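Long-range contacts in malonate decarboxylase acyl carrier protein (Pseudomonas fluorescens, PDB 5VIT), which probably serves as the acyl carrier subunit of malonate decarboxylase, bearing acetyl and malonyl groups as thioesters on a coenzyme A-derived prosthetic group: residues L4-P9 / R54-F59; G38-Q43 / L71-H76; Q45-G50 / H76-T81; G26-L31 / G83-R88. All blocks are in the same frame, centred on the assembly; numbering follows the deposited sequence.

Interaction 1: residues L4-P9 / R54-F59; sequences LSFEFP and RWQHLF
Three aromatic rings carry most of this contact: Phe6 and Phe8 of the edge strand 2-9 and Phe59 of helix 52-62. The edge of the Phe59 ring is turned toward the face of Phe6, an edge-to-face pair with centroids 5.2 Å apart and planes at 69°. Phe59 CE1 sits over that face, offset toward the rim. Phe8 meets the base of the same helix residue, its CZ lying 3.4 Å from Phe59 CB.

Further apolar contacts extend the packing: Phe6 CZ reaches Trp55 CB at 3.5 Å, and Leu4 CD1 approaches Trp55 CD1 at 4.1 Å. Flat, apolar rings suit this seam because they fill the space between strand and helix, whose axes are 10.0 Å apart.

The one polar neighbour is Gln56. A bend at chi2 (61°) turns CD toward the strand, and OE1 lies in the plane of the Phe6 ring, at its edge, 3.2 Å from Phe6 CD2, while NE2 is hydrogen-bonded to Glu60. An alanine in place of Phe6 would probably leave the Phe59 edge without its ring partner and open a gap beside Trp55 CB.

Beyond the contact, Phe59 and Trp55 pack on strands 39-46 and 71-78 and on helix 82-96.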
loop_
_atom_site.group_PDB
_atom_site.type_symbol
_atom_site.label_atom_id
_atom_site.label_comp_id
_atom_site.label_asym_id
_atom_site.label_seq_id
_atom_site.Cartn_x
_atom_site.Cartn_y
_atom_site.Cartn_z
ATOM N N LEU B 4 13.841 -10.272 27.283
ATOM C CA LEU B 4 12.791 -9.278 27.381
ATOM C C LEU B 4 11.466 -9.998 27.451
ATOM O O LEU B 4 11.307 -11.073 26.878
ATOM C CB LEU B 4 12.827 -8.326 26.179
ATOM C CG LEU B 4 14.154 -7.650 25.851
ATOM C CD1 LEU B 4 14.106 -7.041 24.461
ATOM C CD2 LEU B 4 14.452 -6.574 26.880
ATOM N N SER B 5 10.513 -9.397 28.148
ATOM C CA SER B 5 9.189 -9.980 28.291
ATOM C C SER B 5 8.144 -8.978 27.884
ATOM O O SER B 5 8.266 -7.796 28.193
ATOM C CB SER B 5 8.948 -10.431 29.730
ATOM O OG SER B 5 9.930 -11.378 30.100
ATOM N N PHE B 6 7.122 -9.444 27.185
ATOM C CA PHE B 6 6.056 -8.560 26.743
ATOM C C PHE B 6 4.738 -9.233 27.020
ATOM O O PHE B 6 4.663 -10.454 27.091
ATOM C CB PHE B 6 6.176 -8.230 25.249
ATOM C CG PHE B 6 7.494 -7.621 24.869
ATOM C CD1 PHE B 6 8.602 -8.422 24.655
ATOM C CD2 PHE B 6 7.625 -6.253 24.736
ATOM C CE1 PHE B 6 9.815 -7.870 24.326
ATOM C CE2 PHE B 6 8.835 -5.693 24.393
ATOM C CZ PHE B 6 9.934 -6.508 24.177
ATOM N N GLU B 7 3.695 -8.430 27.170
ATOM C CA GLU B 7 2.373 -8.979 27.386
ATOM C C GLU B 7 1.317 -8.106 26.723
ATOM O O GLU B 7 1.402 -6.876 26.715
ATOM C CB GLU B 7 2.109 -9.142 28.882
ATOM C CG GLU B 7 0.761 -9.747 29.193
ATOM C CD GLU B 7 0.608 -10.068 30.660
ATOM O OE1 GLU B 7 -0.522 -9.919 31.179
ATOM O OE2 GLU B 7 1.618 -10.475 31.285
ATOM N N PHE B 8 0.329 -8.756 26.136
ATOM C CA PHE B 8 -0.665 -8.047 25.362
ATOM C C PHE B 8 -2.013 -8.651 25.607
ATOM O O PHE B 8 -2.103 -9.833 25.941
ATOM C CB PHE B 8 -0.321 -8.080 23.866
ATOM C CG PHE B 8 0.909 -7.305 23.531
ATOM C CD1 PHE B 8 2.137 -7.940 23.432
ATOM C CD2 PHE B 8 0.846 -5.929 23.365
ATOM C CE1 PHE B 8 3.268 -7.219 23.155
ATOM C CE2 PHE B 8 1.981 -5.204 23.081
ATOM C CZ PHE B 8 3.191 -5.848 22.983
ATOM N N PRO B 9 -3.068 -7.833 25.455
ATOM C CA PRO B 9 -4.439 -8.343 25.530
ATOM C C PRO B 9 -4.702 -9.295 24.377
ATOM O O PRO B 9 -4.348 -8.988 23.238
ATOM C CB PRO B 9 -5.297 -7.076 25.425
ATOM C CG PRO B 9 -4.417 -6.090 24.714
ATOM C CD PRO B 9 -3.029 -6.381 25.214
ATOM N N ARG B 54 12.272 -1.054 20.417
ATOM C CA ARG B 54 12.094 -1.538 19.059
ATOM C C ARG B 54 11.112 -2.731 19.040
ATOM O O ARG B 54 10.136 -2.721 18.293
ATOM C CB ARG B 54 13.453 -1.922 18.460
ATOM C CG ARG B 54 13.381 -2.550 17.089
ATOM C CD ARG B 54 14.744 -3.115 16.656
ATOM N NE ARG B 54 15.574 -2.131 15.951
ATOM C CZ ARG B 54 16.530 -1.391 16.511
ATOM N NH1 ARG B 54 16.808 -1.519 17.809
ATOM N NH2 ARG B 54 17.220 -0.529 15.765
ATOM N N TRP B 55 11.360 -3.736 19.882
ATOM C CA TRP B 55 10.488 -4.906 19.949
ATOM C C TRP B 55 9.074 -4.507 20.396
ATOM O O TRP B 55 8.077 -5.046 19.909
ATOM C CB TRP B 55 11.075 -5.969 20.892
ATOM C CG TRP B 55 12.240 -6.743 20.302
ATOM C CD1 TRP B 55 13.569 -6.472 20.463
ATOM C CD2 TRP B 55 12.172 -7.892 19.440
ATOM N NE1 TRP B 55 14.332 -7.384 19.774
ATOM C CE2 TRP B 55 13.499 -8.264 19.135
ATOM C CE3 TRP B 55 11.125 -8.642 18.906
ATOM C CZ2 TRP B 55 13.800 -9.352 18.318
ATOM C CZ3 TRP B 55 11.424 -9.724 18.100
ATOM C CH2 TRP B 55 12.747 -10.070 17.814
ATOM N N GLN B 56 8.991 -3.546 21.309
ATOM C CA GLN B 56 7.707 -3.022 21.768
ATOM C C GLN B 56 6.889 -2.430 20.608
ATOM O O GLN B 56 5.687 -2.721 20.436
ATOM C CB GLN B 56 7.937 -1.956 22.855
ATOM C CG GLN B 56 6.667 -1.385 23.435
ATOM C CD GLN B 56 5.815 -2.442 24.106
ATOM O OE1 GLN B 56 6.328 -3.319 24.815
ATOM N NE2 GLN B 56 4.505 -2.375 23.878
ATOM N N HIS B 57 7.541 -1.593 19.815
ATOM C CA HIS B 57 6.880 -0.991 18.666
ATOM C C HIS B 57 6.393 -2.031 17.674
ATOM O O HIS B 57 5.266 -1.955 17.194
ATOM C CB HIS B 57 7.820 -0.017 17.964
ATOM C CG HIS B 57 8.074 1.229 18.749
ATOM N ND1 HIS B 57 9.338 1.740 18.947
ATOM C CD2 HIS B 57 7.220 2.064 19.388
ATOM C CE1 HIS B 57 9.252 2.839 19.673
ATOM N NE2 HIS B 57 7.979 3.058 19.954
ATOM N N LEU B 58 7.254 -3.003 17.393
ATOM C CA LEU B 58 6.969 -4.069 16.438
ATOM C C LEU B 58 5.665 -4.800 16.800
ATOM O O LEU B 58 4.736 -4.916 15.978
ATOM C CB LEU B 58 8.165 -5.028 16.402
ATOM C CG LEU B 58 8.352 -5.994 15.237
ATOM C CD1 LEU B 58 7.887 -5.358 13.972
ATOM C CD2 LEU B 58 9.821 -6.336 15.096
ATOM N N PHE B 59 5.588 -5.256 18.050
ATOM C CA PHE B 59 4.401 -5.948 18.558
ATOM C C PHE B 59 3.172 -5.039 18.616
ATOM O O PHE B 59 2.046 -5.474 18.366
ATOM C CB PHE B 59 4.678 -6.509 19.955
ATOM C CG PHE B 59 5.735 -7.576 19.986
ATOM C CD1 PHE B 59 6.685 -7.597 20.993
ATOM C CD2 PHE B 59 5.762 -8.571 19.031
ATOM C CE1 PHE B 59 7.646 -8.584 21.036
ATOM C CE2 PHE B 59 6.730 -9.561 19.073
ATOM C CZ PHE B 59 7.670 -9.564 20.072
#

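Interaction 2: residues G38-Q43 / L71-H76; sequences GKLSIQ and LLIDIH
A beta-alpha-beta unit brings these two parallel strands together: strand 39-46 leads through helix 52-62 to strand 71-78, which lies beside the first in the central sheet. Ser41 pairs with Leu72, Ile42 with Ile73 and Gln43 with Asp74. Four backbone hydrogen bonds join them. Ser41 N donates to Leu71 O (3.2 Å) and Ile73 N to Ser41 O (2.9 Å). Farther on, Gln43 N donates to Ile73 O (2.9 Å) and Ile75 N to Gln43 O (2.8 Å).

Leu40, Ile42, Leu71, Ile73 and Ile75 supply the apolar contacts. Ile42 and Ile73 run alongside each other in the same direction, with Ile42 CG1 4.0 Å from Ile73 CB. Leu40 CD1 rests 3.5 Å from Leu71 CB, and Ile42 CG2 meets Ile75 CD1 at 4.1 Å. Beta-branched isoleucine suits an extended strand, and here its methyls meet across the pair. Gln43 and Asp74 share the other face with Ser41 and Leu72; Gln43 CB and CG run beside Asp74 OD1, and Gln43 OE1 is hydrogen-bonded to Ser5 OG.

Strand 2-9 flanks Leu40 and Ile42, strand 27-34 packs against Ile73 and Ile75, and Phe93 of helix 82-96 touches Leu71 and Ile73.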
loop_
_atom_site.group_PDB
_atom_site.type_symbol
_atom_site.label_atom_id
_atom_site.label_comp_id
_atom_site.label_asym_id
_atom_site.label_seq_id
_atom_site.Cartn_x
_atom_site.Cartn_y
_atom_site.Cartn_z
ATOM N N GLY B 38 -7.365 -14.255 27.229
ATOM C CA GLY B 38 -7.223 -12.833 27.470
ATOM C C GLY B 38 -5.794 -12.298 27.435
ATOM O O GLY B 38 -5.587 -11.080 27.485
ATOM N N LYS B 39 -4.810 -13.192 27.336
ATOM C CA LYS B 39 -3.414 -12.795 27.492
ATOM C C LYS B 39 -2.448 -13.419 26.464
ATOM O O LYS B 39 -2.511 -14.607 26.154
ATOM C CB LYS B 39 -2.954 -13.142 28.904
ATOM C CG LYS B 39 -1.744 -12.379 29.356
ATOM C CD LYS B 39 -1.240 -12.894 30.697
ATOM C CE LYS B 39 -2.269 -12.712 31.788
ATOM N NZ LYS B 39 -1.685 -13.081 33.106
ATOM N N LEU B 40 -1.558 -12.595 25.935
ATOM C CA LEU B 40 -0.503 -13.060 25.048
ATOM C C LEU B 40 0.827 -12.736 25.690
ATOM O O LEU B 40 1.159 -11.557 25.858
ATOM C CB LEU B 40 -0.599 -12.393 23.684
ATOM C CG LEU B 40 0.527 -12.689 22.695
ATOM C CD1 LEU B 40 0.348 -14.051 22.048
ATOM C CD2 LEU B 40 0.566 -11.610 21.641
ATOM N N SER B 41 1.575 -13.775 26.062
ATOM C CA SER B 41 2.866 -13.598 26.731
ATOM C C SER B 41 4.008 -13.872 25.772
ATOM O O SER B 41 4.068 -14.935 25.175
ATOM C CB SER B 41 2.987 -14.523 27.951
ATOM O OG SER B 41 2.126 -14.108 28.995
ATOM N N ILE B 42 4.918 -12.914 25.642
ATOM C CA ILE B 42 6.030 -13.045 24.710
ATOM C C ILE B 42 7.356 -12.881 25.430
ATOM O O ILE B 42 7.577 -11.901 26.151
ATOM C CB ILE B 42 5.956 -12.009 23.572
ATOM C CG1 ILE B 42 4.638 -12.144 22.797
ATOM C CG2 ILE B 42 7.166 -12.151 22.653
ATOM C CD1 ILE B 42 4.342 -10.979 21.858
ATOM N N GLN B 43 8.223 -13.866 25.238
ATOM C CA GLN B 43 9.587 -13.818 25.730
ATOM C C GLN B 43 10.527 -13.664 24.539
ATOM O O GLN B 43 10.416 -14.415 23.569
ATOM C CB GLN B 43 9.910 -15.087 26.504
ATOM C CG GLN B 43 11.215 -15.055 27.228
ATOM C CD GLN B 43 11.045 -14.630 28.661
ATOM O OE1 GLN B 43 9.995 -14.087 29.050
ATOM N NE2 GLN B 43 12.059 -14.906 29.474
ATOM N N LEU B 71 -1.641 -16.791 23.250
ATOM C CA LEU B 71 -0.549 -17.702 22.956
ATOM C C LEU B 71 0.596 -17.485 23.916
ATOM O O LEU B 71 0.675 -16.458 24.594
ATOM C CB LEU B 71 -0.053 -17.519 21.520
ATOM C CG LEU B 71 -0.989 -17.837 20.357
ATOM C CD1 LEU B 71 -0.326 -17.469 19.057
ATOM C CD2 LEU B 71 -1.359 -19.306 20.355
ATOM N N LEU B 72 1.471 -18.482 23.969
ATOM C CA LEU B 72 2.769 -18.368 24.614
ATOM C C LEU B 72 3.779 -18.307 23.488
ATOM O O LEU B 72 3.858 -19.225 22.671
ATOM C CB LEU B 72 3.050 -19.557 25.534
ATOM C CG LEU B 72 2.651 -19.496 27.010
ATOM C CD1 LEU B 72 1.380 -18.724 27.210
ATOM C CD2 LEU B 72 2.509 -20.890 27.588
ATOM N N ILE B 73 4.521 -17.209 23.411
ATOM C CA ILE B 73 5.443 -17.045 22.300
ATOM C C ILE B 73 6.833 -16.901 22.844
ATOM O O ILE B 73 7.102 -16.053 23.702
ATOM C CB ILE B 73 5.092 -15.830 21.416
ATOM C CG1 ILE B 73 3.783 -16.081 20.663
ATOM C CG2 ILE B 73 6.210 -15.559 20.407
ATOM C CD1 ILE B 73 3.429 -14.983 19.671
ATOM N N ASP B 74 7.710 -17.766 22.360
ATOM C CA ASP B 74 9.111 -17.716 22.733
ATOM C C ASP B 74 9.953 -17.414 21.488
ATOM O O ASP B 74 9.878 -18.116 20.470
ATOM C CB ASP B 74 9.528 -19.030 23.385
ATOM C CG ASP B 74 10.668 -18.860 24.363
ATOM O OD1 ASP B 74 11.355 -17.807 24.318
ATOM O OD2 ASP B 74 10.890 -19.795 25.163
ATOM N N ILE B 75 10.738 -16.349 21.573
ATOM C CA ILE B 75 11.526 -15.898 20.442
ATOM C C ILE B 75 13.007 -15.989 20.767
ATOM O O ILE B 75 13.433 -15.579 21.849
ATOM C CB ILE B 75 11.158 -14.453 20.054
ATOM C CG1 ILE B 75 9.756 -14.409 19.450
ATOM C CG2 ILE B 75 12.186 -13.871 19.096
ATOM C CD1 ILE B 75 9.241 -13.022 19.234
ATOM N N HIS B 76 13.782 -16.551 19.837
ATOM C CA HIS B 76 15.238 -16.557 19.945
ATOM C C HIS B 76 15.779 -15.882 18.714
ATOM O O HIS B 76 15.757 -16.455 17.620
ATOM C CB HIS B 76 15.793 -17.987 20.088
ATOM C CG HIS B 76 15.233 -18.736 21.260
ATOM N ND1 HIS B 76 14.599 -19.955 21.133
ATOM C CD2 HIS B 76 15.208 -18.434 22.583
ATOM C CE1 HIS B 76 14.208 -20.373 22.324
ATOM N NE2 HIS B 76 14.557 -19.464 23.221
#

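Interaction 3: residues Q45-G50 / H76-T81; sequences QTSVNG and HDFGAT
Thr46 and Asp77 join side chain to side chain where the parallel strands 39-46 and 71-78 of the beta-alpha-beta unit run out, and Asp77 then shapes the following loop as an Asx turn. Backbone pairing carries over from the strands: Asp77 N gives a nearly straight bond to Gln45 O (2.7 Å, 174° at the hydrogen). The backbone carbonyl of Asp77 is used as well: its O accepts Ser47 N at 3.1 Å with a more bent angle of 142°.

Both oxygens of the Asp77 carboxylate have donors. OD2 takes the Thr46 hydroxyl on its anti side, OG1 to OD2 being 2.6 Å, and also Gly79 N, which comes from above the carboxylate plane at 2.8 Å. OD1 receives Ala80 N on its syn side, 2.9 Å away. Three donors are likely to favour the charged form and to restrict the group's rotation. Thr46 OG1 also accepts a weak bond from Val48 N (3.4 Å). Aspartate suits this place because its short chain lets the oxygens reach N-H groups two and three residues on. An alanine here would probably leave the Thr46 hydroxyl and the N-H groups of Gly79 and Ala80 without their acceptor.

Gly79, at positive phi (79°), offers its bare CA to Val48 CG2. His76 has its ND1 hydrogen-bonded to Glu29, while Gln45 OE1 sits at its ring edge, 3.4 Å from His76 CD2.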
loop_
_atom_site.group_PDB
_atom_site.type_symbol
_atom_site.label_atom_id
_atom_site.label_comp_id
_atom_site.label_asym_id
_atom_site.label_seq_id
_atom_site.Cartn_x
_atom_site.Cartn_y
_atom_site.Cartn_z
ATOM N N GLN B 45 14.620 -13.440 23.451
ATOM C CA GLN B 45 16.050 -13.462 23.702
ATOM C C GLN B 45 16.720 -13.009 22.425
ATOM O O GLN B 45 16.498 -13.602 21.357
ATOM C CB GLN B 45 16.513 -14.851 24.106
ATOM C CG GLN B 45 17.170 -14.889 25.442
ATOM C CD GLN B 45 17.294 -16.298 25.982
ATOM O OE1 GLN B 45 16.871 -17.262 25.341
ATOM N NE2 GLN B 45 17.867 -16.424 27.176
ATOM N N THR B 46 17.511 -11.944 22.514
ATOM C CA THR B 46 18.066 -11.333 21.311
ATOM C C THR B 46 19.537 -10.999 21.529
ATOM O O THR B 46 19.944 -10.660 22.628
ATOM C CB THR B 46 17.254 -10.048 20.884
ATOM O OG1 THR B 46 17.764 -9.528 19.650
ATOM C CG2 THR B 46 17.337 -8.957 21.955
ATOM N N SER B 47 20.326 -11.125 20.473
ATOM C CA SER B 47 21.737 -10.768 20.505
ATOM C C SER B 47 21.977 -9.258 20.517
ATOM O O SER B 47 23.059 -8.800 20.878
ATOM C CB SER B 47 22.441 -11.369 19.293
ATOM O OG SER B 47 21.771 -10.997 18.100
ATOM N N VAL B 48 20.974 -8.502 20.079
ATOM C CA VAL B 48 21.066 -7.051 19.969
ATOM C C VAL B 48 20.673 -6.340 21.274
ATOM O O VAL B 48 19.512 -6.390 21.698
ATOM C CB VAL B 48 20.163 -6.529 18.856
ATOM C CG1 VAL B 48 20.449 -5.044 18.600
ATOM C CG2 VAL B 48 20.344 -7.353 17.589
ATOM N N ASN B 49 21.642 -5.677 21.903
ATOM C CA ASN B 49 21.409 -4.975 23.162
ATOM C C ASN B 49 20.678 -3.658 22.952
ATOM O O ASN B 49 20.848 -3.016 21.919
ATOM C CB ASN B 49 22.732 -4.708 23.881
ATOM C CG ASN B 49 23.471 -5.979 24.239
ATOM O OD1 ASN B 49 22.923 -6.880 24.876
ATOM N ND2 ASN B 49 24.732 -6.058 23.824
ATOM N N GLY B 50 19.868 -3.268 23.935
ATOM C CA GLY B 50 19.160 -2.001 23.907
ATOM C C GLY B 50 18.064 -1.894 22.857
ATOM O O GLY B 50 17.768 -0.799 22.357
ATOM N N HIS B 76 13.782 -16.551 19.837
ATOM C CA HIS B 76 15.238 -16.557 19.945
ATOM C C HIS B 76 15.779 -15.882 18.714
ATOM O O HIS B 76 15.757 -16.455 17.620
ATOM C CB HIS B 76 15.793 -17.987 20.088
ATOM C CG HIS B 76 15.233 -18.736 21.260
ATOM N ND1 HIS B 76 14.599 -19.955 21.133
ATOM C CD2 HIS B 76 15.208 -18.434 22.583
ATOM C CE1 HIS B 76 14.208 -20.373 22.324
ATOM N NE2 HIS B 76 14.557 -19.464 23.221
ATOM N N ASP B 77 16.244 -14.651 18.898
ATOM C CA ASP B 77 16.697 -13.816 17.801
ATOM C C ASP B 77 18.208 -13.575 17.777
ATOM O O ASP B 77 18.813 -13.192 18.780
ATOM C CB ASP B 77 15.988 -12.459 17.839
ATOM C CG ASP B 77 16.630 -11.466 16.905
ATOM O OD1 ASP B 77 16.329 -11.533 15.705
ATOM O OD2 ASP B 77 17.458 -10.639 17.352
ATOM N N PHE B 78 18.797 -13.777 16.604
ATOM C CA PHE B 78 20.218 -13.527 16.364
ATOM C C PHE B 78 20.341 -12.346 15.382
ATOM O O PHE B 78 20.956 -12.456 14.318
ATOM C CB PHE B 78 20.889 -14.807 15.816
ATOM C CG PHE B 78 22.400 -14.800 15.835
ATOM C CD1 PHE B 78 23.126 -13.686 16.254
ATOM C CD2 PHE B 78 23.101 -15.935 15.417
ATOM C CE1 PHE B 78 24.516 -13.697 16.261
ATOM C CE2 PHE B 78 24.495 -15.953 15.409
ATOM C CZ PHE B 78 25.205 -14.833 15.838
ATOM N N GLY B 79 19.723 -11.225 15.729
ATOM C CA GLY B 79 19.907 -9.999 14.960
ATOM C C GLY B 79 19.141 -9.852 13.652
ATOM O O GLY B 79 19.608 -9.200 12.719
ATOM N N ALA B 80 17.960 -10.453 13.575
ATOM C CA ALA B 80 17.102 -10.269 12.424
ATOM C C ALA B 80 16.672 -8.795 12.310
ATOM O O ALA B 80 16.541 -8.117 13.322
ATOM C CB ALA B 80 15.891 -11.172 12.527
ATOM N N THR B 81 16.469 -8.299 11.087
ATOM C CA THR B 81 15.860 -6.985 10.912
ATOM C C THR B 81 14.400 -7.047 11.375
ATOM O O THR B 81 13.803 -8.122 11.401
ATOM C CB THR B 81 15.904 -6.525 9.452
ATOM O OG1 THR B 81 15.218 -7.490 8.637
ATOM C CG2 THR B 81 17.343 -6.372 8.981
#

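Interaction 4: residues G26-L31 / G83-R88; sequences GDLEVL and GVVRLR
Gly26 O, at the start of the first segment, lies 4.3 Å from Val84 CG1 of helix 82-96. Asp27 follows with the one charged link of the contact: its OD2 is 2.8 Å from Arg88 NH1. This salt bridge works by charge alone, because the oxygen stands over a face of the guanidinium and no N-H points at it; carboxylate and guanidinium planes are turned 66° apart. The same OD2 accepts Leu28 N at 2.7 Å, a bond that would help fix the carboxylate.

Leu28 supplies the apolar part. Its CG stands between the backbone N and the carbonyl carbon (chi1 73°). From there the two methyls divide the helix surface: CD1 meets Val85 CG1 at 4.1 Å, while CD2 touches Val84 CG1 at 4.0 Å and Arg88 CD at 3.4 Å. A branched leucine can meet both valines at once, and the long arginine suits its place by passing its methylene groups over Leu28 CD2, in the opposite direction, before its charge reaches Asp27.

Farther along, Val30 packs on Ile73 and Ile75 of strand 71-78. On the helix, Arg86 forms a salt bridge with Glu466 of the neighbouring MdcA chain. The arrangement is that of a helix packed on a beta sheet, their local axes 25° apart, as in alpha/beta sandwich folds.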
loop_
_atom_site.group_PDB
_atom_site.type_symbol
_atom_site.label_atom_id
_atom_site.label_comp_id
_atom_site.label_asym_id
_atom_site.label_seq_id
_atom_site.Cartn_x
_atom_site.Cartn_y
_atom_site.Cartn_z
ATOM N N GLY B 26 21.269 -13.037 11.724
ATOM C CA GLY B 26 20.366 -12.246 10.911
ATOM C C GLY B 26 18.994 -12.880 10.801
ATOM O O GLY B 26 18.186 -12.505 9.948
ATOM N N ASP B 27 18.729 -13.842 11.674
ATOM C CA ASP B 27 17.463 -14.578 11.648
ATOM C C ASP B 27 16.985 -14.858 13.074
ATOM O O ASP B 27 17.687 -14.548 14.037
ATOM C CB ASP B 27 17.623 -15.891 10.854
ATOM C CG ASP B 27 16.299 -16.435 10.340
ATOM O OD1 ASP B 27 16.310 -17.486 9.656
ATOM O OD2 ASP B 27 15.245 -15.824 10.620
ATOM N N LEU B 28 15.797 -15.446 13.202
ATOM C CA LEU B 28 15.250 -15.804 14.510
ATOM C C LEU B 28 14.373 -17.039 14.380
ATOM O O LEU B 28 13.872 -17.332 13.293
ATOM C CB LEU B 28 14.424 -14.652 15.097
ATOM C CG LEU B 28 13.056 -14.400 14.446
ATOM C CD1 LEU B 28 12.201 -13.519 15.336
ATOM C CD2 LEU B 28 13.185 -13.761 13.011
ATOM N N GLU B 29 14.168 -17.754 15.483
ATOM C CA GLU B 29 13.112 -18.763 15.520
ATOM C C GLU B 29 11.998 -18.279 16.431
ATOM O O GLU B 29 12.238 -17.502 17.345
ATOM C CB GLU B 29 13.630 -20.121 16.004
ATOM C CG GLU B 29 13.965 -20.157 17.500
ATOM C CD GLU B 29 14.520 -21.510 17.957
ATOM O OE1 GLU B 29 14.866 -21.638 19.156
ATOM O OE2 GLU B 29 14.607 -22.445 17.121
ATOM N N VAL B 30 10.778 -18.735 16.179
ATOM C CA VAL B 30 9.654 -18.357 17.009
ATOM C C VAL B 30 8.864 -19.615 17.377
ATOM O O VAL B 30 8.449 -20.378 16.501
ATOM C CB VAL B 30 8.735 -17.317 16.297
ATOM C CG1 VAL B 30 7.550 -16.979 17.164
ATOM C CG2 VAL B 30 9.512 -16.035 15.978
ATOM N N LEU B 31 8.695 -19.842 18.677
ATOM C CA LEU B 31 7.859 -20.933 19.173
ATOM C C LEU B 31 6.503 -20.352 19.533
ATOM O O LEU B 31 6.435 -19.333 20.218
ATOM C CB LEU B 31 8.475 -21.601 20.407
ATOM C CG LEU B 31 9.745 -22.464 20.419
ATOM C CD1 LEU B 31 9.450 -23.849 19.894
ATOM C CD2 LEU B 31 10.918 -21.823 19.687
ATOM N N GLY B 83 11.918 -6.149 9.756
ATOM C CA GLY B 83 11.237 -6.718 8.611
ATOM C C GLY B 83 11.200 -8.235 8.623
ATOM O O GLY B 83 10.136 -8.834 8.434
ATOM N N VAL B 84 12.352 -8.865 8.843
ATOM C CA VAL B 84 12.405 -10.325 8.943
ATOM C C VAL B 84 11.598 -10.810 10.153
ATOM O O VAL B 84 10.840 -11.772 10.045
ATOM C CB VAL B 84 13.859 -10.844 9.045
ATOM C CG1 VAL B 84 13.893 -12.350 9.381
ATOM C CG2 VAL B 84 14.617 -10.561 7.743
ATOM N N VAL B 85 11.756 -10.130 11.292
ATOM C CA VAL B 85 11.017 -10.476 12.507
ATOM C C VAL B 85 9.498 -10.459 12.261
ATOM O O VAL B 85 8.799 -11.433 12.548
ATOM C CB VAL B 85 11.340 -9.510 13.681
ATOM C CG1 VAL B 85 10.462 -9.828 14.865
ATOM C CG2 VAL B 85 12.816 -9.574 14.069
ATOM N N ARG B 86 8.996 -9.352 11.720
ATOM C CA ARG B 86 7.571 -9.241 11.423
ATOM C C ARG B 86 7.074 -10.379 10.521
ATOM O O ARG B 86 6.062 -11.013 10.814
ATOM C CB ARG B 86 7.257 -7.895 10.769
ATOM C CG ARG B 86 5.811 -7.832 10.331
ATOM C CD ARG B 86 5.380 -6.482 9.801
ATOM N NE ARG B 86 4.015 -6.602 9.305
ATOM C CZ ARG B 86 3.373 -5.661 8.622
ATOM N NH1 ARG B 86 3.970 -4.509 8.325
ATOM N NH2 ARG B 86 2.130 -5.885 8.226
ATOM N N LEU B 87 7.805 -10.642 9.436
ATOM C CA LEU B 87 7.421 -11.678 8.480
ATOM C C LEU B 87 7.319 -13.069 9.127
ATOM O O LEU B 87 6.365 -13.805 8.888
ATOM C CB LEU B 87 8.417 -11.707 7.322
ATOM C CG LEU B 87 7.978 -12.445 6.062
ATOM C CD1 LEU B 87 6.660 -11.866 5.527
ATOM C CD2 LEU B 87 9.075 -12.365 5.008
ATOM N N ARG B 88 8.302 -13.418 9.948
ATOM C CA ARG B 88 8.284 -14.694 10.661
ATOM C C ARG B 88 7.173 -14.836 11.685
ATOM O O ARG B 88 6.593 -15.911 11.829
ATOM C CB ARG B 88 9.610 -14.915 11.356
ATOM C CG ARG B 88 10.614 -15.385 10.373
ATOM C CD ARG B 88 11.662 -16.152 11.064
ATOM N NE ARG B 88 12.059 -17.312 10.294
ATOM C CZ ARG B 88 12.790 -17.273 9.195
ATOM N NH1 ARG B 88 13.183 -16.102 8.706
ATOM N NH2 ARG B 88 13.121 -18.411 8.583
#

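Overall arrangement
One five-stranded mixed sheet and the two helices on it unite the four contacts. Interactions 2 and 3 are successive parts of the same parallel strand pair, their centres about 16 Å apart; they share His76, and Ile75 O to Gln45 N continues the pairing between them. Interaction 1 adds the edge strand and helix 52-62, its centre about 9 Å from that of interaction 2, with Phe6 N hydrogen-bonded to Ile42 O. Interaction 4 adds helix 82-96, which meets helix 52-62 where Trp55 CZ3 lies 3.4 Å from Val85 CG1. Ser25, the predicted prosthetic-group site, unmodified here, directly precedes interaction 4 and touches Phe78 of interaction 3; the centres of these two contacts are about 10 Å apart.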